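Local coordinates for protein beta-galactosidase (PDB 4MAD) that probably hydrolyses terminal non-reducing beta-D-galactose residues from beta-D-galactosides, at residues G36-F41 and E49-K54; R263-V268 and F329-K334; L318-E321 and V325-K328. All coordinates share one frame; numbering follows the deposited sequence.

All three contacts belong to the (beta/alpha)8 barrel of the family 35 domain. Contact 1 joins the first barrel strand to the helix that follows it. Contact 2 packs the helix after the seventh strand against helix 327-339, which follows the eighth strand. Contact 3 forms the end of the loop that leads into helix 327-339, so it shares that helix with contact 2. The centres of contacts 2 and 3 are about 10 Å apart. Leu319 of contact 3 touches Arg51 and Lys54 of contact 1, and the centres of these two contacts are about 12 Å apart. Contacts 1 and 2 are about 18 Å apart by centres. All three lie away from the predicted catalytic residues Glu171 and Glu247.

Contact 1: residues G36-F41 and E49-K54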
ATOM      1  N   GLY A  36      -5.875   9.454 -15.313  1.00 17.74           N
ATOM      2  CA  GLY A  36      -4.719   8.746 -14.869  1.00 16.66           C
ATOM      3  C   GLY A  36      -4.763   8.561 -13.374  1.00 15.35           C
ATOM      4  O   GLY A  36      -4.985   9.440 -12.669  1.00 14.67           O
ATOM      5  N   ALA A  37      -4.547   7.343 -12.936  1.00 14.21           N
ATOM      6  CA  ALA A  37      -4.455   7.093 -11.500  1.00 16.41           C
ATOM      7  C   ALA A  37      -3.106   7.489 -10.894  1.00 14.32           C
ATOM      8  O   ALA A  37      -2.077   7.098 -11.361  1.00 14.01           O
ATOM      9  CB  ALA A  37      -4.739   5.680 -11.204  1.00 17.01           C
ATOM     10  N   MET A  38      -3.187   8.319  -9.873  1.00 14.50           N
ATOM     11  CA  MET A  38      -2.071   8.643  -9.046  1.00 14.04           C
ATOM     12  C   MET A  38      -2.538   8.779  -7.596  1.00 15.82           C
ATOM     13  O   MET A  38      -3.461   9.451  -7.332  1.00 16.72           O
ATOM     14  CB  MET A  38      -1.417   9.938  -9.486  1.00 15.23           C
ATOM     15  CG  MET A  38      -0.335  10.377  -8.604  1.00 15.35           C
ATOM     16  SD  MET A  38       0.407  11.977  -9.052  1.00 19.49           S
ATOM     17  CE  MET A  38       1.473  12.193  -7.655  1.00 15.58           C
ATOM     18  N   HIS A  39      -1.857   8.128  -6.695  1.00 14.39           N
ATOM     19  CA  HIS A  39      -2.256   8.149  -5.298  1.00 15.49           C
ATOM     20  C   HIS A  39      -1.412   9.112  -4.481  1.00 13.04           C
ATOM     21  O   HIS A  39      -0.232   8.984  -4.435  1.00 15.03           O
ATOM     22  CB  HIS A  39      -2.052   6.774  -4.724  1.00 14.20           C
ATOM     23  CG  HIS A  39      -2.850   5.713  -5.385  1.00 14.56           C
ATOM     24  ND1 HIS A  39      -3.921   5.982  -6.195  1.00 19.53           N
ATOM     25  CD2 HIS A  39      -2.704   4.370  -5.389  1.00 10.40           C
ATOM     26  CE1 HIS A  39      -4.414   4.851  -6.649  1.00 12.26           C
ATOM     27  NE2 HIS A  39      -3.674   3.865  -6.195  1.00 17.62           N
ATOM     28  N   TYR A  40      -2.033  10.056  -3.817  1.00 16.80           N
ATOM     29  CA  TYR A  40      -1.252  11.053  -3.125  1.00 18.72           C
ATOM     30  C   TYR A  40      -0.309  10.372  -2.130  1.00 19.14           C
ATOM     31  O   TYR A  40       0.733  10.852  -1.861  1.00 16.00           O
ATOM     32  CB  TYR A  40      -2.123  12.109  -2.428  1.00 15.89           C
ATOM     33  CG  TYR A  40      -3.145  11.534  -1.531  1.00 14.80           C
ATOM     34  CD1 TYR A  40      -2.954  11.493  -0.190  1.00 14.27           C
ATOM     35  CD2 TYR A  40      -4.285  11.048  -2.024  1.00 16.17           C
ATOM     36  CE1 TYR A  40      -3.877  10.910   0.641  1.00 17.93           C
ATOM     37  CE2 TYR A  40      -5.237  10.482  -1.200  1.00 17.78           C
ATOM     38  CZ  TYR A  40      -5.020  10.390   0.147  1.00 17.80           C
ATOM     39  OH  TYR A  40      -5.928   9.832   0.964  1.00 16.14           O
ATOM     40  N   PHE A  41      -0.747   9.245  -1.606  1.00 18.03           N
ATOM     41  CA  PHE A  41      -0.095   8.611  -0.463  1.00 16.04           C
ATOM     42  C   PHE A  41       1.095   7.807  -0.873  1.00 17.97           C
ATOM     43  O   PHE A  41       1.752   7.243  -0.058  1.00 19.29           O
ATOM     44  CB  PHE A  41      -1.052   7.808   0.371  1.00 17.57           C
ATOM     45  CG  PHE A  41      -1.995   6.920  -0.404  1.00 17.62           C
ATOM     46  CD1 PHE A  41      -1.651   5.630  -0.686  1.00 18.68           C
ATOM     47  CD2 PHE A  41      -3.219   7.370  -0.835  1.00 13.23           C
ATOM     48  CE1 PHE A  41      -2.516   4.833  -1.299  1.00 14.50           C
ATOM     49  CE2 PHE A  41      -4.050   6.561  -1.477  1.00 15.47           C
ATOM     50  CZ  PHE A  41      -3.692   5.298  -1.713  1.00 15.70           C
ATOM     51  N   GLU A  49       3.425  18.050  -7.664  1.00 19.33           N
ATOM     52  CA  GLU A  49       3.264  18.883  -8.841  1.00 19.85           C
ATOM     53  C   GLU A  49       3.999  18.314 -10.033  1.00 17.13           C
ATOM     54  O   GLU A  49       3.522  18.324 -11.112  1.00 20.42           O
ATOM     55  CB  GLU A  49       3.724  20.301  -8.571  1.00 19.84           C
ATOM     56  CG  GLU A  49       3.523  21.218  -9.775  1.00 22.93           C
ATOM     57  CD  GLU A  49       3.480  22.681  -9.421  1.00 35.74           C
ATOM     58  OE1 GLU A  49       3.894  23.089  -8.379  1.00 37.78           O
ATOM     59  OE2 GLU A  49       3.037  23.444 -10.230  1.00 40.33           O
ATOM     60  N   ASP A  50       5.168  17.788  -9.799  1.00 20.54           N
ATOM     61  CA  ASP A  50       5.954  17.277 -10.889  1.00 21.81           C
ATOM     62  C   ASP A  50       5.194  16.163 -11.577  1.00 20.13           C
ATOM     63  O   ASP A  50       5.080  16.146 -12.761  1.00 17.10           O
ATOM     64  CB  ASP A  50       7.257  16.705 -10.367  1.00 22.49           C
ATOM     65  CG  ASP A  50       8.098  16.074 -11.463  1.00 26.76           C
ATOM     66  OD1 ASP A  50       8.684  16.806 -12.234  1.00 19.03           O
ATOM     67  OD2 ASP A  50       8.146  14.854 -11.577  1.00 19.71           O
ATOM     68  N   ARG A  51       4.679  15.219 -10.796  1.00 19.27           N
ATOM     69  CA  ARG A  51       3.996  14.115 -11.405  1.00 16.88           C
ATOM     70  C   ARG A  51       2.735  14.524 -12.111  1.00 16.50           C
ATOM     71  O   ARG A  51       2.464  14.066 -13.152  1.00 16.07           O
ATOM     72  CB  ARG A  51       3.736  13.009 -10.411  1.00 18.24           C
ATOM     73  CG  ARG A  51       4.877  12.759  -9.473  1.00 17.06           C
ATOM     74  CD  ARG A  51       6.002  11.958 -10.071  1.00 17.41           C
ATOM     75  NE  ARG A  51       6.881  11.383  -9.071  1.00 17.71           N
ATOM     76  CZ  ARG A  51       8.046  11.896  -8.719  1.00 20.13           C
ATOM     77  NH1 ARG A  51       8.484  12.982  -9.276  1.00 18.17           N
ATOM     78  NH2 ARG A  51       8.781  11.330  -7.797  1.00 18.96           N
ATOM     79  N   LEU A  52       1.981  15.408 -11.484  1.00 17.56           N
ATOM     80  CA  LEU A  52       0.751  15.877 -12.081  1.00 18.67           C
ATOM     81  C   LEU A  52       0.995  16.618 -13.396  1.00 18.13           C
ATOM     82  O   LEU A  52       0.296  16.433 -14.297  1.00 17.16           O
ATOM     83  CB  LEU A  52      -0.043  16.750 -11.118  1.00 18.33           C
ATOM     84  CG  LEU A  52      -0.540  15.962  -9.930  1.00 18.87           C
ATOM     85  CD1 LEU A  52      -0.940  16.766  -8.786  1.00 16.68           C
ATOM     86  CD2 LEU A  52      -1.627  15.052 -10.373  1.00 19.00           C
ATOM     87  N   LEU A  53       2.049  17.412 -13.455  1.00 18.30           N
ATOM     88  CA  LEU A  53       2.400  18.125 -14.651  1.00 17.73           C
ATOM     89  C   LEU A  53       2.692  17.147 -15.769  1.00 18.87           C
ATOM     90  O   LEU A  53       2.348  17.378 -16.904  1.00 19.46           O
ATOM     91  CB  LEU A  53       3.633  18.969 -14.381  1.00 18.84           C
ATOM     92  CG  LEU A  53       3.405  20.264 -13.643  1.00 18.63           C
ATOM     93  CD1 LEU A  53       4.624  20.876 -13.253  1.00 22.28           C
ATOM     94  CD2 LEU A  53       2.602  21.186 -14.408  1.00 22.83           C
ATOM     95  N   LYS A  54       3.345  16.059 -15.406  1.00 18.05           N
ATOM     96  CA  LYS A  54       3.637  14.992 -16.357  1.00 15.56           C
ATOM     97  C   LYS A  54       2.373  14.308 -16.914  1.00 18.03           C
ATOM     98  O   LYS A  54       2.248  14.059 -18.069  1.00 20.10           O
ATOM     99  CB  LYS A  54       4.612  13.978 -15.785  1.00 14.16           C
ATOM    100  CG  LYS A  54       6.028  14.504 -15.698  1.00 14.56           C
ATOM    101  CD  LYS A  54       6.955  13.822 -14.737  1.00 15.85           C
ATOM    102  CE  LYS A  54       8.343  14.281 -14.912  1.00 18.92           C
ATOM    103  NZ  LYS A  54       9.285  13.879 -13.930  1.00 21.36           N
TER
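Met38 lays its sulfur and terminal methyl against Arg51 and Leu52. It contributes about half of the 121 Å² buried here. The contact is the strand-to-helix half of the first beta-alpha-beta unit of the barrel, strand 34-38, helix 48-58 and strand 62-66. Met38 CG lies anti to the backbone N (chi1 175°), and the chain stays extended to CE. This straight arm bridges the 8.3 Å from Met38 CA to Leu52 CA.

The arm meets both helix side chains at about a right angle. Met38 CE and Met38 SD both lie 3.7 Å from Arg51 CB. Met38 SD also lies 3.9 Å from Leu52 CD2. Arg51 gives only the base of its side chain to this packing. Its chain bends at chi2 (-79°) and carries the guanidinium group away from the strand. There Arg51 NH1 meets Asp50 OD2 at 3.0 Å, from the anti side and out of the carboxylate plane. Asp50 OD2 receives Lys54 NZ on its syn lone pair, at 2.8 Å. Both are salt bridges, and Lys54 NZ also bonds Gly323 O.

Phe90 of helix 87-97 and Val63 of strand 62-66 also touch Met38. Thr93 touches Leu52. Cutting Met38 back to an alanine is likely to leave a gap between strand and helix, with Arg51 CB and Leu52 CD2 lacking their apolar partner.

The three touching residues are all buried, and they meet across the interface through carbon and sulfur alone. Arg51 divides its roles: its methylene groups join the apolar layer, while its charge is drawn aside to Asp50. The doubly gripped carboxylate oxygen probably helps hold that charge clear of the methionine.

Contact 2: residues R263-V268 and F329-K334; sequences RSAESV and FYAVRK
Ala265 and Ala331 meet methyl to methyl where helix 265-276 packs against helix 327-339. These are the helices that follow the seventh and eighth strands of the (beta/alpha)8 barrel, so they are neighbours on its outer layer.

The apolar contacts are two. Ala265 CB lies 3.8 Å from Ala331 CB. Ala265 CA and Ala331 CA, the nearest CA pair of the two segments, are 6.2 Å apart. Deeper in, Val268 CG1 faces Val332 CG2 at 4.3 Å, a looser touch. Both valines are buried, and Val332 also reaches Cys58 of helix 48-58.

The polar bonds do not run between the two segments. Those of Ser264 and Ser267 stay within 263-268, and Arg263 also has partners elsewhere. Ser264 is the N-cap of helix 265-276, and its OG accepts from Ser267 N at 3.0 Å (157° at the hydrogen). The hydroxyl of Ser267 is used as well: Arg263 NE donates to Ser267 OG at 2.9 Å, nearly straight at 166° and close to the guanidinium plane. Arg263 can reach it because its chain is fully extended alongside the first turn of the helix. Arg263 NH1 bonds Gly224 O.

The chemistry is therefore divided. Small methyl groups let the two helices approach closely, and the valines continue the apolar seam inward. The serines and the arginine probably help to fix the start of helix 265-276 without taking part in the interface.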
ATOM      1  N   ARG A 263       4.620  -4.796 -19.133  1.00 14.21           N
ATOM      2  CA  ARG A 263       3.821  -4.970 -20.326  1.00 16.55           C
ATOM      3  C   ARG A 263       4.259  -3.939 -21.352  1.00 17.92           C
ATOM      4  O   ARG A 263       4.403  -2.811 -21.000  1.00 17.25           O
ATOM      5  CB  ARG A 263       2.362  -4.799 -19.939  1.00 16.51           C
ATOM      6  CG  ARG A 263       1.396  -4.927 -21.062  1.00 14.93           C
ATOM      7  CD  ARG A 263      -0.009  -4.929 -20.561  1.00 15.99           C
ATOM      8  NE  ARG A 263      -1.020  -5.006 -21.588  1.00 17.45           N
ATOM      9  CZ  ARG A 263      -2.311  -4.941 -21.359  1.00 18.66           C
ATOM     10  NH1 ARG A 263      -2.741  -4.807 -20.128  1.00 15.43           N
ATOM     11  NH2 ARG A 263      -3.164  -5.040 -22.348  1.00 14.57           N
ATOM     12  N   SER A 264       4.448  -4.336 -22.606  1.00 17.95           N
ATOM     13  CA  SER A 264       4.984  -3.462 -23.629  1.00 17.20           C
ATOM     14  C   SER A 264       4.062  -2.345 -24.052  1.00 13.72           C
ATOM     15  O   SER A 264       2.917  -2.476 -23.950  1.00 14.81           O
ATOM     16  CB  SER A 264       5.306  -4.225 -24.893  1.00 18.19           C
ATOM     17  OG  SER A 264       4.161  -4.732 -25.448  1.00 16.91           O
ATOM     18  N   ALA A 265       4.628  -1.289 -24.574  1.00 15.89           N
ATOM     19  CA  ALA A 265       3.865  -0.184 -25.085  1.00 17.91           C
ATOM     20  C   ALA A 265       2.956  -0.677 -26.197  1.00 19.88           C
ATOM     21  O   ALA A 265       1.815  -0.350 -26.243  1.00 18.61           O
ATOM     22  CB  ALA A 265       4.759   0.801 -25.585  1.00 21.75           C
ATOM     23  N   GLU A 266       3.457  -1.589 -27.005  1.00 19.00           N
ATOM     24  CA  GLU A 266       2.695  -2.101 -28.120  1.00 20.04           C
ATOM     25  C   GLU A 266       1.446  -2.769 -27.618  1.00 17.21           C
ATOM     26  O   GLU A 266       0.384  -2.584 -28.110  1.00 17.13           O
ATOM     27  CB  GLU A 266       3.516  -3.127 -28.857  1.00 17.94           C
ATOM     28  CG  GLU A 266       4.551  -2.525 -29.735  1.00 17.65           C
ATOM     29  CD  GLU A 266       5.922  -2.293 -29.077  1.00 23.07           C
ATOM     30  OE1 GLU A 266       6.046  -2.334 -27.876  1.00 21.30           O
ATOM     31  OE2 GLU A 266       6.874  -2.069 -29.816  1.00 24.69           O
ATOM     32  N   SER A 267       1.622  -3.544 -26.584  1.00 16.54           N
ATOM     33  CA  SER A 267       0.490  -4.220 -25.973  1.00 16.09           C
ATOM     34  C   SER A 267      -0.522  -3.239 -25.374  1.00 15.33           C
ATOM     35  O   SER A 267      -1.653  -3.303 -25.651  1.00 14.95           O
ATOM     36  CB  SER A 267       0.914  -5.203 -24.878  1.00 18.06           C
ATOM     37  OG  SER A 267      -0.158  -5.778 -24.234  1.00 17.57           O
ATOM     38  N   VAL A 268      -0.029  -2.280 -24.636  1.00 15.88           N
ATOM     39  CA  VAL A 268      -0.898  -1.311 -24.049  1.00 17.55           C
ATOM     40  C   VAL A 268      -1.672  -0.551 -25.107  1.00 15.96           C
ATOM     41  O   VAL A 268      -2.816  -0.353 -24.997  1.00 19.12           O
ATOM     42  CB  VAL A 268      -0.101  -0.354 -23.246  1.00 15.64           C
ATOM     43  CG1 VAL A 268      -0.896   0.818 -22.867  1.00 15.36           C
ATOM     44  CG2 VAL A 268       0.382  -1.042 -22.077  1.00 14.70           C
ATOM     45  N   PHE A 329       4.762   6.118 -21.924  1.00 16.72           N
ATOM     46  CA  PHE A 329       4.210   7.452 -21.844  1.00 16.16           C
ATOM     47  C   PHE A 329       4.108   8.098 -23.231  1.00 17.43           C
ATOM     48  O   PHE A 329       3.082   8.553 -23.594  1.00 18.17           O
ATOM     49  CB  PHE A 329       5.128   8.288 -20.976  1.00 17.21           C
ATOM     50  CG  PHE A 329       4.795   9.770 -20.899  1.00 17.41           C
ATOM     51  CD1 PHE A 329       4.167  10.296 -19.811  1.00 20.58           C
ATOM     52  CD2 PHE A 329       5.167  10.628 -21.873  1.00 19.71           C
ATOM     53  CE1 PHE A 329       3.896  11.622 -19.740  1.00 20.68           C
ATOM     54  CE2 PHE A 329       4.889  11.965 -21.763  1.00 24.11           C
ATOM     55  CZ  PHE A 329       4.266  12.436 -20.699  1.00 18.94           C
ATOM     56  N   TYR A 330       5.181   8.054 -23.995  1.00 17.49           N
ATOM     57  CA  TYR A 330       5.135   8.591 -25.357  1.00 18.05           C
ATOM     58  C   TYR A 330       4.153   7.848 -26.257  1.00 19.34           C
ATOM     59  O   TYR A 330       3.503   8.408 -27.065  1.00 18.93           O
ATOM     60  CB  TYR A 330       6.524   8.644 -25.959  1.00 15.39           C
ATOM     61  CG  TYR A 330       7.392   9.661 -25.279  1.00 20.14           C
ATOM     62  CD1 TYR A 330       7.146  11.008 -25.417  1.00 28.02           C
ATOM     63  CD2 TYR A 330       8.414   9.288 -24.478  1.00 21.78           C
ATOM     64  CE1 TYR A 330       7.926  11.933 -24.805  1.00 27.00           C
ATOM     65  CE2 TYR A 330       9.186  10.184 -23.886  1.00 27.71           C
ATOM     66  CZ  TYR A 330       8.949  11.509 -24.034  1.00 28.65           C
ATOM     67  OH  TYR A 330       9.755  12.363 -23.394  1.00 29.98           O
ATOM     68  N   ALA A 331       4.109   6.550 -26.097  1.00 18.04           N
ATOM     69  CA  ALA A 331       3.267   5.719 -26.906  1.00 17.84           C
ATOM     70  C   ALA A 331       1.776   6.040 -26.704  1.00 18.66           C
ATOM     71  O   ALA A 331       1.031   6.130 -27.650  1.00 15.68           O
ATOM     72  CB  ALA A 331       3.527   4.287 -26.613  1.00 17.14           C
ATOM     73  N   VAL A 332       1.397   6.179 -25.447  1.00 17.96           N
ATOM     74  CA  VAL A 332       0.089   6.582 -25.022  1.00 16.84           C
ATOM     75  C   VAL A 332      -0.275   8.017 -25.449  1.00 17.69           C
ATOM     76  O   VAL A 332      -1.342   8.284 -25.881  1.00 16.29           O
ATOM     77  CB  VAL A 332      -0.046   6.430 -23.499  1.00 17.15           C
ATOM     78  CG1 VAL A 332      -1.215   7.122 -22.987  1.00 13.14           C
ATOM     79  CG2 VAL A 332      -0.073   5.023 -23.130  1.00 17.82           C
ATOM     80  N   ARG A 333       0.671   8.927 -25.374  1.00 18.62           N
ATOM     81  CA  ARG A 333       0.415  10.280 -25.798  1.00 17.93           C
ATOM     82  C   ARG A 333       0.105  10.301 -27.286  1.00 18.95           C
ATOM     83  O   ARG A 333      -0.749  11.003 -27.732  1.00 20.39           O
ATOM     84  CB  ARG A 333       1.576  11.170 -25.508  1.00 20.31           C
ATOM     85  CG  ARG A 333       1.434  12.452 -26.197  1.00 23.77           C
ATOM     86  CD  ARG A 333       2.342  13.444 -25.751  1.00 33.87           C
ATOM     87  NE  ARG A 333       1.657  14.651 -25.368  1.00 41.64           N
ATOM     88  CZ  ARG A 333       1.474  15.698 -26.147  1.00 40.53           C
ATOM     89  NH1 ARG A 333       1.937  15.717 -27.344  1.00 44.89           N
ATOM     90  NH2 ARG A 333       0.862  16.736 -25.701  1.00 37.03           N
ATOM     91  N   LYS A 334       0.814   9.494 -28.037  1.00 19.74           N
ATOM     92  CA  LYS A 334       0.617   9.414 -29.473  1.00 20.88           C
ATOM     93  C   LYS A 334      -0.775   8.899 -29.835  1.00 20.92           C
ATOM     94  O   LYS A 334      -1.372   9.350 -30.757  1.00 20.12           O
ATOM     95  CB  LYS A 334       1.649   8.482 -30.025  1.00 23.53           C
ATOM     96  CG  LYS A 334       1.713   8.439 -31.479  1.00 29.20           C
ATOM     97  CD  LYS A 334       2.964   7.858 -31.979  1.00 32.33           C
ATOM     98  CE  LYS A 334       2.795   7.639 -33.426  1.00 41.94           C
ATOM     99  NZ  LYS A 334       3.975   7.158 -34.106  1.00 47.25           N
TER

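Contact 3: residues L318-E321 and V325-K328; sequences LLTE and VTEK
Leu319 and Val325 bring their CA atoms within 4.8 Å of each other, where the chain turns back on itself before helix 327-339. This is the loop leading into that helix of the (beta/alpha)8 barrel, with Thr326 as the helix N-cap. Segment 318-321 has no regular structure. Segment 325-328 passes from an extended Val325 and Thr326 into the first turn of the helix. Further along, Leu318 CA lies 5.6 Å from Lys328 CA.

Thr326 is the residue that ties the loop to the helix. Its side chain takes chi1 60°, which sets OG1 between the backbone N and the carbonyl carbon. From there Thr326 OG1 donates to Leu318 O at 2.6 Å. Thr326 OG1 also accepts from Phe329 N, the capping bond of the helix. One hydroxyl thus serves the loop and the helix start together, and these two bonds are likely to fix its rotation.

The methyl of Thr326 packs on the other threonine of the loop. Thr320 CG2 and Thr326 CG2 are 3.6 Å apart, and the two side chains slide past each other in opposite directions. The hydroxyl of Thr320 is turned to the loop, where its OG1 bonds Asp324 N.

The leucines close the apolar side. Leu318 crosses the chain of Lys328 at about a right angle, with Leu318 CD2 at 3.9 Å from Lys328 CB. The lysine is buried, and its charge has partners outside the two segments: NZ makes a salt bridge to Asp316 and a hydrogen bond to His250 O. Leu319 CD2 reaches Val325 CG1 at 4.3 Å.

The hydroxyl does not meet the Leu318 carbonyl head on: the C=O...OG1 angle is 130°, and Thr326 OG1 stands 33° out of the carbonyl plane.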
ATOM      1  N   LEU A 318       3.205   4.660 -16.458  1.00 15.94           N
ATOM      2  CA  LEU A 318       3.573   5.620 -17.462  1.00 17.17           C
ATOM      3  C   LEU A 318       4.754   6.456 -16.981  1.00 16.47           C
ATOM      4  O   LEU A 318       5.567   6.793 -17.765  1.00 16.38           O
ATOM      5  CB  LEU A 318       2.412   6.491 -17.848  1.00 17.68           C
ATOM      6  CG  LEU A 318       1.217   5.760 -18.402  1.00 16.67           C
ATOM      7  CD1 LEU A 318       0.124   6.693 -18.723  1.00 19.75           C
ATOM      8  CD2 LEU A 318       1.518   4.882 -19.509  1.00 17.98           C
ATOM      9  N   LEU A 319       4.783   6.757 -15.687  1.00 14.65           N
ATOM     10  CA  LEU A 319       5.961   7.281 -15.007  1.00 13.81           C
ATOM     11  C   LEU A 319       6.578   6.202 -14.170  1.00 16.08           C
ATOM     12  O   LEU A 319       5.884   5.396 -13.684  1.00 17.55           O
ATOM     13  CB  LEU A 319       5.614   8.418 -14.074  1.00 15.82           C
ATOM     14  CG  LEU A 319       4.797   9.522 -14.686  1.00 16.19           C
ATOM     15  CD1 LEU A 319       4.690  10.626 -13.741  1.00 15.97           C
ATOM     16  CD2 LEU A 319       5.375   9.954 -15.934  1.00 20.77           C
ATOM     17  N   THR A 320       7.880   6.200 -14.024  1.00 16.23           N
ATOM     18  CA  THR A 320       8.565   5.177 -13.238  1.00 17.86           C
ATOM     19  C   THR A 320       8.336   5.486 -11.771  1.00 16.41           C
ATOM     20  O   THR A 320       7.825   6.500 -11.452  1.00 15.44           O
ATOM     21  CB  THR A 320      10.056   5.171 -13.447  1.00 19.30           C
ATOM     22  OG1 THR A 320      10.583   6.361 -12.939  1.00 15.90           O
ATOM     23  CG2 THR A 320      10.421   5.016 -14.891  1.00 19.33           C
ATOM     24  N   GLU A 321       8.808   4.634 -10.887  1.00 14.48           N
ATOM     25  CA  GLU A 321       8.567   4.847  -9.440  1.00 16.52           C
ATOM     26  C   GLU A 321       9.089   6.192  -9.018  1.00 16.56           C
ATOM     27  O   GLU A 321       8.476   6.859  -8.284  1.00 16.83           O
ATOM     28  CB  GLU A 321       9.238   3.796  -8.579  1.00 16.69           C
ATOM     29  CG  GLU A 321       9.235   4.104  -7.071  1.00 17.01           C
ATOM     30  CD  GLU A 321       9.780   2.942  -6.206  1.00 24.09           C
ATOM     31  OE1 GLU A 321      10.301   2.021  -6.828  1.00 21.79           O
ATOM     32  OE2 GLU A 321       9.664   2.977  -4.978  1.00 18.28           O
ATOM     33  N   VAL A 325       9.553   9.793 -17.158  1.00 18.29           N
ATOM     34  CA  VAL A 325       8.716   9.445 -18.279  1.00 17.19           C
ATOM     35  C   VAL A 325       9.338   8.222 -18.901  1.00 18.31           C
ATOM     36  O   VAL A 325      10.461   7.965 -18.674  1.00 19.97           O
ATOM     37  CB  VAL A 325       8.572  10.540 -19.333  1.00 17.19           C
ATOM     38  CG1 VAL A 325       8.031  11.754 -18.748  1.00 19.38           C
ATOM     39  CG2 VAL A 325       9.860  10.840 -19.919  1.00 25.68           C
ATOM     40  N   THR A 326       8.562   7.509 -19.682  1.00 16.78           N
ATOM     41  CA  THR A 326       8.902   6.198 -20.164  1.00 15.66           C
ATOM     42  C   THR A 326       8.500   6.045 -21.616  1.00 16.61           C
ATOM     43  O   THR A 326       7.844   6.855 -22.125  1.00 17.25           O
ATOM     44  CB  THR A 326       8.122   5.178 -19.428  1.00 17.71           C
ATOM     45  OG1 THR A 326       6.740   5.413 -19.645  1.00 17.23           O
ATOM     46  CG2 THR A 326       8.443   5.218 -17.929  1.00 14.97           C
ATOM     47  N   GLU A 327       8.867   4.950 -22.241  1.00 15.41           N
ATOM     48  CA  GLU A 327       8.427   4.668 -23.588  1.00 19.34           C
ATOM     49  C   GLU A 327       6.878   4.541 -23.662  1.00 18.07           C
ATOM     50  O   GLU A 327       6.291   5.015 -24.577  1.00 16.15           O
ATOM     51  CB  GLU A 327       9.112   3.418 -24.138  1.00 21.21           C
ATOM     52  CG  GLU A 327      10.529   3.678 -24.624  1.00 30.99           C
ATOM     53  CD  GLU A 327      11.325   2.415 -24.983  1.00 46.83           C
ATOM     54  OE1 GLU A 327      10.758   1.421 -25.432  1.00 41.75           O
ATOM     55  OE2 GLU A 327      12.555   2.444 -24.784  1.00 53.10           O
ATOM     56  N   LYS A 328       6.261   3.942 -22.646  1.00 15.89           N
ATOM     57  CA  LYS A 328       4.837   3.804 -22.603  1.00 16.52           C
ATOM     58  C   LYS A 328       4.180   5.173 -22.633  1.00 17.02           C
ATOM     59  O   LYS A 328       3.243   5.388 -23.343  1.00 16.98           O
ATOM     60  CB  LYS A 328       4.434   3.108 -21.336  1.00 19.86           C
ATOM     61  CG  LYS A 328       3.907   1.839 -21.585  1.00 29.97           C
ATOM     62  CD  LYS A 328       3.207   1.286 -20.385  1.00 31.68           C
ATOM     63  CE  LYS A 328       3.720  -0.049 -20.133  1.00 24.05           C
ATOM     64  NZ  LYS A 328       3.002  -0.565 -19.004  1.00 18.57           N
TER